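Local atomic coordinates of protein tyrosine phosphatase-like protein (Leishmania major, PDB entry 3S4O), a protein that removes phosphate from phosphotyrosine in proteins and may act as a virulence factor supporting survival of the parasite inside host macrophages. Residues Val48-Arg53 against Leu91-Thr96; Asp29-Ser34 against Pro57-Thr62; Glu42-Gly47 against Lys65-Asp70. All blocks are in the same frame, centred on the assembly; numbering follows the deposited sequence.

Contact 1: residues Val48-Arg53 against Leu91-Thr96; sequences VRHLVR and LKLLDT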
ATOM      1  N   VAL A  48      -8.271   1.159  -8.719  1.00 30.35           N
ATOM      2  CA  VAL A  48      -7.186   0.353  -8.186  1.00 28.59           C
ATOM      3  C   VAL A  48      -6.527  -0.503  -9.262  1.00 28.09           C
ATOM      4  O   VAL A  48      -7.182  -1.254  -9.969  1.00 28.96           O
ATOM      5  CB  VAL A  48      -7.622  -0.538  -7.002  1.00 28.38           C
ATOM      6  CG1 VAL A  48      -6.480  -1.476  -6.616  1.00 26.45           C
ATOM      7  CG2 VAL A  48      -8.036   0.347  -5.808  1.00 28.46           C
ATOM      8  N   ARG A  49      -5.210  -0.392  -9.336  1.00 27.82           N
ATOM      9  CA  ARG A  49      -4.396  -1.103 -10.313  1.00 28.84           C
ATOM     10  C   ARG A  49      -3.809  -2.375  -9.686  1.00 27.90           C
ATOM     11  O   ARG A  49      -3.767  -3.438 -10.306  1.00 29.09           O
ATOM     12  CB  ARG A  49      -3.279  -0.154 -10.810  1.00 29.34           C
ATOM     13  CG  ARG A  49      -2.315  -0.731 -11.847  1.00 30.91           C
ATOM     14  CD  ARG A  49      -2.967  -0.949 -13.216  1.00 32.88           C
ATOM     15  NE  ARG A  49      -3.683  -2.222 -13.294  1.00 34.73           N
ATOM     16  CZ  ARG A  49      -3.116  -3.415 -13.505  1.00 36.74           C
ATOM     17  NH1 ARG A  49      -1.802  -3.535 -13.695  1.00 36.33           N
ATOM     18  NH2 ARG A  49      -3.879  -4.505 -13.544  1.00 38.84           N
ATOM     19  N   HIS A  50      -3.344  -2.229  -8.453  1.00 27.11           N
ATOM     20  CA  HIS A  50      -2.641  -3.286  -7.726  1.00 26.43           C
ATOM     21  C   HIS A  50      -3.272  -3.474  -6.344  1.00 25.51           C
ATOM     22  O   HIS A  50      -3.565  -2.505  -5.660  1.00 24.79           O
ATOM     23  CB  HIS A  50      -1.165  -2.915  -7.542  1.00 26.18           C
ATOM     24  CG  HIS A  50      -0.380  -2.902  -8.815  1.00 27.00           C
ATOM     25  ND1 HIS A  50      -0.023  -4.058  -9.479  1.00 28.45           N
ATOM     26  CD2 HIS A  50       0.116  -1.876  -9.549  1.00 27.54           C
ATOM     27  CE1 HIS A  50       0.643  -3.747 -10.578  1.00 29.28           C
ATOM     28  NE2 HIS A  50       0.745  -2.427 -10.643  1.00 29.09           N
ATOM     29  N   LEU A  51      -3.485  -4.722  -5.966  1.00 25.03           N
ATOM     30  CA  LEU A  51      -3.961  -5.063  -4.631  1.00 25.69           C
ATOM     31  C   LEU A  51      -2.941  -5.957  -3.966  1.00 25.83           C
ATOM     32  O   LEU A  51      -2.609  -7.021  -4.487  1.00 27.09           O
ATOM     33  CB  LEU A  51      -5.318  -5.757  -4.666  1.00 26.55           C
ATOM     34  CG  LEU A  51      -6.000  -6.003  -3.304  1.00 27.36           C
ATOM     35  CD1 LEU A  51      -6.256  -4.738  -2.513  1.00 26.35           C
ATOM     36  CD2 LEU A  51      -7.306  -6.769  -3.503  1.00 28.39           C
ATOM     37  N   VAL A  52      -2.432  -5.495  -2.828  1.00 25.62           N
ATOM     38  CA  VAL A  52      -1.413  -6.218  -2.069  1.00 25.75           C
ATOM     39  C   VAL A  52      -2.030  -6.736  -0.782  1.00 27.17           C
ATOM     40  O   VAL A  52      -2.548  -5.966   0.041  1.00 26.65           O
ATOM     41  CB  VAL A  52      -0.196  -5.317  -1.748  1.00 24.88           C
ATOM     42  CG1 VAL A  52       0.883  -6.087  -0.964  1.00 24.49           C
ATOM     43  CG2 VAL A  52       0.392  -4.753  -3.029  1.00 24.05           C
ATOM     44  N   ARG A  53      -2.020  -8.047  -0.614  1.00 28.90           N
ATOM     45  CA  ARG A  53      -2.454  -8.599   0.662  1.00 32.36           C
ATOM     46  C   ARG A  53      -1.259  -9.112   1.433  1.00 31.72           C
ATOM     47  O   ARG A  53      -0.481  -9.926   0.935  1.00 30.75           O
ATOM     48  CB  ARG A  53      -3.546  -9.659   0.525  1.00 36.83           C
ATOM     49  CG  ARG A  53      -3.232 -10.819  -0.344  1.00 40.32           C
ATOM     50  CD  ARG A  53      -4.521 -11.561  -0.693  1.00 43.75           C
ATOM     51  NE  ARG A  53      -4.239 -12.859  -1.288  1.00 44.99           N
ATOM     52  CZ  ARG A  53      -5.105 -13.864  -1.375  1.00 46.25           C
ATOM     53  NH1 ARG A  53      -6.341 -13.743  -0.904  1.00 47.27           N
ATOM     54  NH2 ARG A  53      -4.720 -14.999  -1.939  1.00 46.98           N
ATOM     55  N   LEU A  91       9.245  -2.599  -3.349  1.00 26.90           N
ATOM     56  CA  LEU A  91      10.018  -1.585  -4.052  1.00 27.75           C
ATOM     57  C   LEU A  91      10.093  -1.892  -5.550  1.00 28.50           C
ATOM     58  O   LEU A  91      10.058  -0.975  -6.379  1.00 27.74           O
ATOM     59  CB  LEU A  91      11.437  -1.454  -3.476  1.00 29.28           C
ATOM     60  CG  LEU A  91      11.622  -1.017  -2.017  1.00 29.45           C
ATOM     61  CD1 LEU A  91      13.111  -1.202  -1.609  1.00 30.88           C
ATOM     62  CD2 LEU A  91      11.182   0.403  -1.791  1.00 29.59           C
ATOM     63  N   LYS A  92      10.180  -3.175  -5.896  1.00 28.89           N
ATOM     64  CA  LYS A  92      10.228  -3.577  -7.310  1.00 30.94           C
ATOM     65  C   LYS A  92       8.950  -3.141  -8.033  1.00 30.19           C
ATOM     66  O   LYS A  92       9.005  -2.578  -9.126  1.00 30.98           O
ATOM     67  CB  LYS A  92      10.418  -5.094  -7.474  1.00 31.34           C
ATOM     68  CG  LYS A  92      10.401  -5.571  -8.944  1.00 33.25           C
ATOM     69  CD  LYS A  92      11.645  -5.123  -9.706  1.00 34.86           C
ATOM     70  CE  LYS A  92      11.698  -5.685 -11.112  1.00 36.30           C
ATOM     71  NZ  LYS A  92      13.095  -5.765 -11.646  1.00 38.91           N
ATOM     72  N   LEU A  93       7.811  -3.418  -7.401  1.00 28.75           N
ATOM     73  CA  LEU A  93       6.498  -3.026  -7.920  1.00 27.88           C
ATOM     74  C   LEU A  93       6.380  -1.501  -8.073  1.00 27.73           C
ATOM     75  O   LEU A  93       5.894  -1.002  -9.073  1.00 27.68           O
ATOM     76  CB  LEU A  93       5.387  -3.534  -6.988  1.00 26.96           C
ATOM     77  CG  LEU A  93       3.951  -3.053  -7.228  1.00 27.08           C
ATOM     78  CD1 LEU A  93       3.392  -3.568  -8.551  1.00 27.58           C
ATOM     79  CD2 LEU A  93       3.051  -3.464  -6.085  1.00 26.40           C
ATOM     80  N   LEU A  94       6.828  -0.771  -7.064  1.00 27.26           N
ATOM     81  CA  LEU A  94       6.718   0.687  -7.077  1.00 27.18           C
ATOM     82  C   LEU A  94       7.674   1.334  -8.078  1.00 27.76           C
ATOM     83  O   LEU A  94       7.316   2.299  -8.745  1.00 29.43           O
ATOM     84  CB  LEU A  94       6.935   1.246  -5.656  1.00 26.68           C
ATOM     85  CG  LEU A  94       5.857   0.826  -4.634  1.00 25.60           C
ATOM     86  CD1 LEU A  94       6.005   1.564  -3.297  1.00 25.67           C
ATOM     87  CD2 LEU A  94       4.444   1.002  -5.167  1.00 25.08           C
ATOM     88  N   ASP A  95       8.885   0.796  -8.186  1.00 28.14           N
ATOM     89  CA  ASP A  95       9.848   1.213  -9.200  1.00 29.80           C
ATOM     90  C   ASP A  95       9.246   1.031 -10.597  1.00 30.61           C
ATOM     91  O   ASP A  95       9.416   1.874 -11.466  1.00 31.36           O
ATOM     92  CB  ASP A  95      11.149   0.393  -9.127  1.00 30.78           C
ATOM     93  CG  ASP A  95      12.029   0.754  -7.919  1.00 32.05           C
ATOM     94  OD1 ASP A  95      11.720   1.737  -7.198  1.00 31.47           O
ATOM     95  OD2 ASP A  95      13.025   0.023  -7.671  1.00 33.48           O
ATOM     96  N   THR A  96       8.553  -0.084 -10.802  1.00 30.60           N
ATOM     97  CA  THR A  96       8.021  -0.427 -12.121  1.00 32.37           C
ATOM     98  C   THR A  96       6.883   0.505 -12.476  1.00 32.99           C
ATOM     99  O   THR A  96       6.776   0.972 -13.607  1.00 34.66           O
ATOM    100  CB  THR A  96       7.525  -1.896 -12.159  1.00 31.48           C
ATOM    101  OG1 THR A  96       8.617  -2.778 -11.848  1.00 31.70           O
ATOM    102  CG2 THR A  96       6.954  -2.250 -13.522  1.00 31.70           C
TER
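Leu-93 reaches out from its helix and sets one methyl, CD1, squarely on the imidazole of His-50. This is a CH-pi contact over the ring face: CD1 stands 3.5 Å from the centroid of the His-50 ring and only 12° off the ring normal. All five ring atoms therefore lie at similar range from the methyl, the nearest being CE1 of His-50 at 3.4 Å from CD1 of Leu-93. The torsion of Leu-93 accounts for this reach: CG lies anti to the backbone N (chi1 171°), which places CD1 over the imidazole.

The second branch meets much less. CD2 of Leu-93 comes to 4.3 Å from CG2 of Val-52, an ordinary apolar touch, and no hydrogen bond joins the two segments. On the solvent side of the helix, Lys-92 and Thr-96, one before and one after Leu-93 in sequence, stay clear of the strand. OG1 of Thr-96 turns back onto the backbone O of Lys-92 at 2.8 Å, a bond within the helix. That carbonyl also takes the backbone N of Thr-96, the two donors arriving from opposite faces of its plane.

The imidazole is fixed at both nitrogens, NE2 by Glu-97 on the same helix and ND1 by His-72, which should hold its face steady beneath the methyl. In the alpha/beta phosphatase fold this is plain helix-on-sheet packing. Strand 48-53 runs between parallel strands 111-115 and 70-73, and helix 84-103 lies against the sheet, with Leu-93 also touching His-72 and Leu-94 packing on Ile-112, Phe-23 and Phe-25.

Contact 2: residues Asp29-Ser34 against Pro57-Thr62; sequences DAPSPS and PTYDAT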
ATOM      1  N   ASP A  29      -9.613  -2.542   4.525  1.00 38.03           N
ATOM      2  CA  ASP A  29      -9.973  -3.783   5.195  1.00 40.93           C
ATOM      3  C   ASP A  29      -9.969  -4.944   4.202  1.00 39.72           C
ATOM      4  O   ASP A  29     -10.147  -4.757   2.997  1.00 39.80           O
ATOM      5  CB  ASP A  29     -11.357  -3.687   5.843  1.00 45.42           C
ATOM      6  CG  ASP A  29     -11.327  -2.965   7.178  1.00 50.36           C
ATOM      7  OD1 ASP A  29     -10.211  -2.697   7.688  1.00 52.11           O
ATOM      8  OD2 ASP A  29     -12.416  -2.676   7.726  1.00 55.51           O
ATOM      9  N   ALA A  30      -9.752  -6.137   4.729  1.00 39.26           N
ATOM     10  CA  ALA A  30      -9.874  -7.355   3.955  1.00 39.59           C
ATOM     11  C   ALA A  30     -11.342  -7.568   3.601  1.00 41.12           C
ATOM     12  O   ALA A  30     -12.229  -7.212   4.381  1.00 42.32           O
ATOM     13  CB  ALA A  30      -9.352  -8.548   4.750  1.00 39.82           C
ATOM     14  N   PRO A  31     -11.607  -8.153   2.439  1.00 40.56           N
ATOM     15  CA  PRO A  31     -12.976  -8.483   2.077  1.00 42.84           C
ATOM     16  C   PRO A  31     -13.437  -9.781   2.712  1.00 44.94           C
ATOM     17  O   PRO A  31     -12.622 -10.669   2.972  1.00 44.50           O
ATOM     18  CB  PRO A  31     -12.891  -8.675   0.571  1.00 42.06           C
ATOM     19  CG  PRO A  31     -11.543  -9.182   0.347  1.00 40.35           C
ATOM     20  CD  PRO A  31     -10.678  -8.461   1.341  1.00 39.23           C
ATOM     21  N   SER A  32     -14.741  -9.872   2.960  1.00 47.76           N
ATOM     22  CA  SER A  32     -15.381 -11.152   3.254  1.00 50.64           C
ATOM     23  C   SER A  32     -15.715 -11.837   1.922  1.00 50.59           C
ATOM     24  O   SER A  32     -15.997 -11.160   0.936  1.00 49.12           O
ATOM     25  CB  SER A  32     -16.644 -10.971   4.120  1.00 54.43           C
ATOM     26  OG  SER A  32     -17.674 -10.265   3.438  1.00 55.88           O
ATOM     27  N   PRO A  33     -15.667 -13.169   1.889  1.00 51.46           N
ATOM     28  CA  PRO A  33     -15.984 -13.924   0.671  1.00 51.95           C
ATOM     29  C   PRO A  33     -17.354 -13.606   0.081  1.00 53.70           C
ATOM     30  O   PRO A  33     -17.510 -13.585  -1.142  1.00 53.91           O
ATOM     31  CB  PRO A  33     -15.954 -15.374   1.147  1.00 54.22           C
ATOM     32  CG  PRO A  33     -14.980 -15.373   2.278  1.00 53.03           C
ATOM     33  CD  PRO A  33     -15.108 -14.039   2.945  1.00 51.91           C
ATOM     34  N   SER A  34     -18.333 -13.372   0.948  1.00 55.25           N
ATOM     35  CA  SER A  34     -19.704 -13.075   0.513  1.00 57.60           C
ATOM     36  C   SER A  34     -19.874 -11.665  -0.060  1.00 55.55           C
ATOM     37  O   SER A  34     -20.776 -11.425  -0.864  1.00 57.11           O
ATOM     38  CB  SER A  34     -20.689 -13.271   1.666  1.00 61.10           C
ATOM     39  OG  SER A  34     -20.379 -12.404   2.739  1.00 60.60           O
ATOM     40  N   PRO A  57      -4.176 -15.724   3.298  1.00 51.94           N
ATOM     41  CA  PRO A  57      -5.379 -15.681   2.445  1.00 50.45           C
ATOM     42  C   PRO A  57      -6.652 -15.960   3.229  1.00 50.73           C
ATOM     43  O   PRO A  57      -6.700 -16.891   4.029  1.00 51.55           O
ATOM     44  CB  PRO A  57      -5.144 -16.795   1.418  1.00 51.36           C
ATOM     45  CG  PRO A  57      -3.794 -17.372   1.724  1.00 52.06           C
ATOM     46  CD  PRO A  57      -3.450 -16.991   3.114  1.00 51.81           C
ATOM     47  N   THR A  58      -7.645 -15.113   3.015  1.00 50.17           N
ATOM     48  CA  THR A  58      -8.975 -15.270   3.585  1.00 53.10           C
ATOM     49  C   THR A  58     -10.014 -15.394   2.460  1.00 53.12           C
ATOM     50  O   THR A  58     -11.223 -15.482   2.719  1.00 55.56           O
ATOM     51  CB  THR A  58      -9.282 -14.076   4.521  1.00 54.25           C
ATOM     52  OG1 THR A  58      -8.757 -14.357   5.824  1.00 54.75           O
ATOM     53  CG2 THR A  58     -10.780 -13.800   4.627  1.00 59.14           C
ATOM     54  N   TYR A  59      -9.525 -15.448   1.220  1.00 50.04           N
ATOM     55  CA  TYR A  59     -10.384 -15.501   0.037  1.00 50.87           C
ATOM     56  C   TYR A  59      -9.611 -15.823  -1.243  1.00 50.37           C
ATOM     57  O   TYR A  59      -8.379 -15.831  -1.267  1.00 47.20           O
ATOM     58  CB  TYR A  59     -11.130 -14.170  -0.142  1.00 50.16           C
ATOM     59  CG  TYR A  59     -10.235 -13.029  -0.549  1.00 46.28           C
ATOM     60  CD1 TYR A  59      -9.556 -12.276   0.405  1.00 44.60           C
ATOM     61  CD2 TYR A  59     -10.057 -12.712  -1.888  1.00 45.88           C
ATOM     62  CE1 TYR A  59      -8.723 -11.232   0.028  1.00 42.90           C
ATOM     63  CE2 TYR A  59      -9.229 -11.663  -2.279  1.00 43.63           C
ATOM     64  CZ  TYR A  59      -8.568 -10.931  -1.317  1.00 42.38           C
ATOM     65  OH  TYR A  59      -7.753  -9.893  -1.707  1.00 42.29           O
ATOM     66  N   ASP A  60     -10.360 -16.028  -2.321  1.00 54.58           N
ATOM     67  CA  ASP A  60      -9.797 -16.463  -3.599  1.00 56.34           C
ATOM     68  C   ASP A  60      -9.406 -15.276  -4.476  1.00 54.58           C
ATOM     69  O   ASP A  60     -10.259 -14.589  -5.048  1.00 58.10           O
ATOM     70  CB  ASP A  60     -10.784 -17.365  -4.342  1.00 60.06           C
ATOM     71  CG  ASP A  60     -10.115 -18.208  -5.409  1.00 61.87           C
ATOM     72  OD1 ASP A  60      -8.966 -17.889  -5.804  1.00 58.40           O
ATOM     73  OD2 ASP A  60     -10.750 -19.189  -5.866  1.00 66.82           O
ATOM     74  N   ALA A  61      -8.098 -15.079  -4.613  1.00 53.28           N
ATOM     75  CA  ALA A  61      -7.542 -13.935  -5.340  1.00 51.46           C
ATOM     76  C   ALA A  61      -7.845 -13.966  -6.851  1.00 49.70           C
ATOM     77  O   ALA A  61      -7.845 -12.931  -7.508  1.00 47.04           O
ATOM     78  CB  ALA A  61      -6.039 -13.838  -5.095  1.00 49.95           C
ATOM     79  N   THR A  62      -8.118 -15.150  -7.386  1.00 50.74           N
ATOM     80  CA  THR A  62      -8.361 -15.314  -8.827  1.00 51.70           C
ATOM     81  C   THR A  62      -9.587 -14.529  -9.303  1.00 50.67           C
ATOM     82  O   THR A  62      -9.627 -14.068 -10.443  1.00 48.53           O
ATOM     83  CB  THR A  62      -8.533 -16.794  -9.214  1.00 55.13           C
ATOM     84  OG1 THR A  62      -9.551 -17.393  -8.398  1.00 58.08           O
ATOM     85  CG2 THR A  62      -7.210 -17.551  -9.034  1.00 55.46           C
TER
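This is a loop-to-loop apolar contact, proline against tyrosine, between the loops that follow strands 21-28 and 48-53. Pro-31 sets the CG corner of its ring over one face of Tyr-59, the two side chains crossing at about a right angle. CG of Pro-31 is 3.8 Å from the centroid of the Tyr-59 ring and 21° off the normal, a CH-pi contact displaced toward the rim. The nearest ring atom to CG of Pro-31 is CE1 of Tyr-59, at 3.5 Å. Tyr-59 has CG between its backbone N and carbonyl carbon (chi1 70°), a rotamer that sets the ring face against CG of Pro-31.

Nearer the surface the fit is looser: CG of Pro-33 rests 3.8 Å from O of Thr-58, and the methyl CG2 of Thr-58 lies 4.0 Å from O of Pro-31.

The phenol OH bonds to NE2 of His-115, which directly precedes Cys-116, predicted to be the phosphocysteine nucleophile; the side chain of Thr-58 is about 9 Å from that of Cys-116, just outside the active site. Arg-53 makes a cation-pi contact with the ring. Leu-36 of helix 36-44 touches both Pro-31 and Tyr-59, while Leu-51 of strand 48-53 packs on Tyr-59.

Contact 3: residues Glu42-Gly47 against Lys65-Asp70; sequences ELQHRG and KSRGID
The amide of Gln-44 and the guanidinium of Arg-67 stand almost perpendicular, their planes 84° apart. They do not stack; a water bridges them, while the amide also reaches the backbone of Arg-67 directly. Water 1 sits at the guanidinium edge, in its plane, accepting from NH2 of Arg-67 at 3.2 Å and from NE2 of Gln-44 at 3.0 Å. The direct bond runs from NE2 of Gln-44 to O of Arg-67 at 3.1 Å, the N-H...O angle being 159°. This acceptor lies in the amide plane, and the donor lies in the carbonyl plane on a lone pair. The chain of Gln-44 runs extended beyond CG (chi2 179°), which carries NE2 across to the 65-68 turn. A second guanidinium, that of Arg-46, has O of Glu-42 at its edge, in plane, bonded to NH1; the same NH1 makes a 3.0 Å salt bridge to OE1 of Glu-42 from above the carboxylate plane.

The helix stops in a Schellman motif, with Gly-47 at positive phi as the C-prime residue, and the chain then leads on to strand 48-53. Across the contact, Lys-65 to Gly-68 form a type I turn between helix 62-65 and strand 70-73.

Beneath the polar pair is an apolar layer. The tip of Ile-69, CD1, lies 3.9 Å from CB of Leu-43 and 4.1 Å from CG of Gln-44; Leu-43 and Ile-69 cross at about a right angle and both pack on Leu-51.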
ATOM      1  N   GLU A  42     -15.898  -1.770  -5.803  1.00 43.78           N
ATOM      2  CA  GLU A  42     -15.453  -0.575  -5.077  1.00 45.07           C
ATOM      3  C   GLU A  42     -13.965  -0.291  -5.326  1.00 40.49           C
ATOM      4  O   GLU A  42     -13.542   0.859  -5.327  1.00 40.37           O
ATOM      5  CB  GLU A  42     -15.744  -0.690  -3.565  1.00 49.43           C
ATOM      6  CG  GLU A  42     -17.233  -0.487  -3.159  1.00 56.84           C
ATOM      7  CD  GLU A  42     -17.870   0.778  -3.749  1.00 64.70           C
ATOM      8  OE1 GLU A  42     -17.677   1.873  -3.175  1.00 68.49           O
ATOM      9  OE2 GLU A  42     -18.565   0.677  -4.790  1.00 71.41           O
ATOM     10  N   LEU A  43     -13.182  -1.340  -5.549  1.00 36.75           N
ATOM     11  CA  LEU A  43     -11.782  -1.174  -5.942  1.00 33.34           C
ATOM     12  C   LEU A  43     -11.706  -0.612  -7.379  1.00 33.02           C
ATOM     13  O   LEU A  43     -10.933   0.300  -7.653  1.00 31.77           O
ATOM     14  CB  LEU A  43     -11.007  -2.496  -5.859  1.00 31.86           C
ATOM     15  CG  LEU A  43     -10.757  -3.161  -4.497  1.00 31.29           C
ATOM     16  CD1 LEU A  43      -9.982  -4.442  -4.726  1.00 30.44           C
ATOM     17  CD2 LEU A  43     -10.026  -2.258  -3.533  1.00 29.82           C
ATOM     18  N   GLN A  44     -12.507  -1.171  -8.278  1.00 33.64           N
ATOM     19  CA  GLN A  44     -12.547  -0.714  -9.670  1.00 34.58           C
ATOM     20  C   GLN A  44     -12.997   0.749  -9.756  1.00 35.42           C
ATOM     21  O   GLN A  44     -12.461   1.525 -10.536  1.00 34.58           O
ATOM     22  CB  GLN A  44     -13.509  -1.564 -10.499  1.00 36.13           C
ATOM     23  CG  GLN A  44     -12.991  -2.938 -10.897  1.00 35.77           C
ATOM     24  CD  GLN A  44     -14.035  -3.709 -11.692  1.00 38.02           C
ATOM     25  OE1 GLN A  44     -15.234  -3.452 -11.582  1.00 39.46           O
ATOM     26  NE2 GLN A  44     -13.579  -4.644 -12.514  1.00 38.74           N
ATOM     27  N   HIS A  45     -13.981   1.099  -8.931  1.00 37.40           N
ATOM     28  CA  HIS A  45     -14.537   2.462  -8.867  1.00 39.19           C
ATOM     29  C   HIS A  45     -13.559   3.489  -8.309  1.00 38.77           C
ATOM     30  O   HIS A  45     -13.784   4.684  -8.440  1.00 40.55           O
ATOM     31  CB  HIS A  45     -15.802   2.483  -8.006  1.00 40.79           C
ATOM     32  CG  HIS A  45     -17.032   2.053  -8.745  1.00 42.76           C
ATOM     33  ND1 HIS A  45     -18.280   2.578  -8.486  1.00 45.29           N
ATOM     34  CD2 HIS A  45     -17.203   1.151  -9.740  1.00 42.96           C
ATOM     35  CE1 HIS A  45     -19.167   2.013  -9.286  1.00 47.25           C
ATOM     36  NE2 HIS A  45     -18.537   1.139 -10.055  1.00 45.70           N
ATOM     37  N   ARG A  46     -12.498   3.018  -7.662  1.00 37.71           N
ATOM     38  CA  ARG A  46     -11.431   3.893  -7.149  1.00 36.34           C
ATOM     39  C   ARG A  46     -10.149   3.728  -7.968  1.00 34.55           C
ATOM     40  O   ARG A  46      -9.067   4.150  -7.546  1.00 33.80           O
ATOM     41  CB  ARG A  46     -11.170   3.591  -5.674  1.00 35.67           C
ATOM     42  CG  ARG A  46     -12.230   4.150  -4.777  1.00 37.79           C
ATOM     43  CD  ARG A  46     -12.123   3.570  -3.392  1.00 38.51           C
ATOM     44  NE  ARG A  46     -13.206   4.035  -2.531  1.00 41.33           N
ATOM     45  CZ  ARG A  46     -14.474   3.642  -2.637  1.00 44.53           C
ATOM     46  NH1 ARG A  46     -14.843   2.748  -3.558  1.00 45.32           N
ATOM     47  NH2 ARG A  46     -15.384   4.148  -1.812  1.00 46.89           N
ATOM     48  N   GLY A  47     -10.280   3.089  -9.127  1.00 33.44           N
ATOM     49  CA  GLY A  47      -9.192   2.959 -10.065  1.00 32.39           C
ATOM     50  C   GLY A  47      -8.028   2.100  -9.631  1.00 31.19           C
ATOM     51  O   GLY A  47      -6.924   2.253 -10.152  1.00 30.96           O
ATOM     52  N   LYS A  65      -8.218 -11.006  -9.855  1.00 42.60           N
ATOM     53  CA  LYS A  65      -7.321 -10.968 -11.009  1.00 44.02           C
ATOM     54  C   LYS A  65      -8.095 -10.899 -12.312  1.00 45.39           C
ATOM     55  O   LYS A  65      -7.657 -10.272 -13.274  1.00 44.82           O
ATOM     56  CB  LYS A  65      -6.408 -12.195 -11.034  1.00 47.22           C
ATOM     57  CG  LYS A  65      -5.230 -12.128 -10.061  1.00 49.74           C
ATOM     58  CD  LYS A  65      -4.233 -13.274 -10.351  1.00 53.13           C
ATOM     59  CE  LYS A  65      -4.127 -14.323  -9.260  1.00 56.32           C
ATOM     60  NZ  LYS A  65      -4.739 -14.000  -7.941  1.00 59.83           N
ATOM     61  N   SER A  66      -9.259 -11.537 -12.332  1.00 46.73           N
ATOM     62  CA  SER A  66     -10.033 -11.674 -13.554  1.00 48.67           C
ATOM     63  C   SER A  66     -10.793 -10.393 -13.874  1.00 47.49           C
ATOM     64  O   SER A  66     -11.409 -10.280 -14.922  1.00 48.84           O
ATOM     65  CB  SER A  66     -10.994 -12.865 -13.448  1.00 51.49           C
ATOM     66  OG  SER A  66     -12.134 -12.542 -12.674  1.00 53.05           O
ATOM     67  N   ARG A  67     -10.740  -9.429 -12.968  1.00 46.16           N
ATOM     68  CA  ARG A  67     -11.443  -8.160 -13.167  1.00 45.75           C
ATOM     69  C   ARG A  67     -10.481  -7.000 -13.308  1.00 41.62           C
ATOM     70  O   ARG A  67     -10.808  -5.867 -12.974  1.00 40.87           O
ATOM     71  CB  ARG A  67     -12.429  -7.942 -12.037  1.00 48.05           C
ATOM     72  CG  ARG A  67     -13.472  -9.037 -12.060  1.00 53.37           C
ATOM     73  CD  ARG A  67     -14.608  -8.838 -11.122  1.00 56.80           C
ATOM     74  NE  ARG A  67     -15.579  -9.929 -11.224  1.00 62.20           N
ATOM     75  CZ  ARG A  67     -16.497 -10.051 -12.184  1.00 67.20           C
ATOM     76  NH1 ARG A  67     -17.327 -11.091 -12.180  1.00 69.00           N
ATOM     77  NH2 ARG A  67     -16.602  -9.147 -13.155  1.00 69.92           N
ATOM     78  N   GLY A  68      -9.291  -7.309 -13.814  1.00 39.85           N
ATOM     79  CA  GLY A  68      -8.339  -6.303 -14.246  1.00 38.83           C
ATOM     80  C   GLY A  68      -7.458  -5.732 -13.161  1.00 37.23           C
ATOM     81  O   GLY A  68      -6.728  -4.777 -13.411  1.00 37.06           O
ATOM     82  N   ILE A  69      -7.528  -6.314 -11.963  1.00 36.57           N
ATOM     83  CA  ILE A  69      -6.697  -5.883 -10.843  1.00 34.95           C
ATOM     84  C   ILE A  69      -5.597  -6.910 -10.570  1.00 35.71           C
ATOM     85  O   ILE A  69      -5.868  -8.098 -10.408  1.00 36.45           O
ATOM     86  CB  ILE A  69      -7.527  -5.653  -9.570  1.00 34.39           C
ATOM     87  CG1 ILE A  69      -8.485  -4.467  -9.762  1.00 34.60           C
ATOM     88  CG2 ILE A  69      -6.616  -5.357  -8.401  1.00 32.10           C
ATOM     89  CD1 ILE A  69      -9.732  -4.554  -8.910  1.00 34.94           C
ATOM     90  N   ASP A  70      -4.352  -6.446 -10.543  1.00 36.28           N
ATOM     91  CA  ASP A  70      -3.222  -7.319 -10.240  1.00 39.32           C
ATOM     92  C   ASP A  70      -3.221  -7.551  -8.730  1.00 36.54           C
ATOM     93  O   ASP A  70      -3.253  -6.592  -7.953  1.00 35.18           O
ATOM     94  CB  ASP A  70      -1.901  -6.680 -10.682  1.00 44.19           C
ATOM     95  CG  ASP A  70      -1.789  -6.520 -12.217  1.00 54.62           C
ATOM     96  OD1 ASP A  70      -0.710  -6.110 -12.720  1.00 63.85           O
ATOM     97  OD2 ASP A  70      -2.784  -6.792 -12.939  1.00 58.05           O
TER
HETATM   98  O   HOH W   1     -15.682  -6.176 -13.930  1.00 43.51           O

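In the fold
From the N terminus, the chain leaves strand 21-28 through 29-34, runs through helix 36-44, which carries the start of 42-47, and enters strand 48-53. Next come 57-62 and 65-70: contact 2 closes a loop from 29-34 to 57-62, and contact 3 closes one from 42-47 to 65-70. Contact 1 waits for helix 84-103, later in the chain. Each pair of loops crosses, none lying within another. Contacts 2 and 3 tie the region of helix 36-44 to the connection between strands 48-53 and 70-73; contact 1 brings helix 84-103 against strand 48-53. A probable hydrogen bond from NH1 of Arg-53 to O of Tyr-59 joins contacts 1 and 2, and the Arg-49 to Asp-70 salt bridge joins 1 and 3.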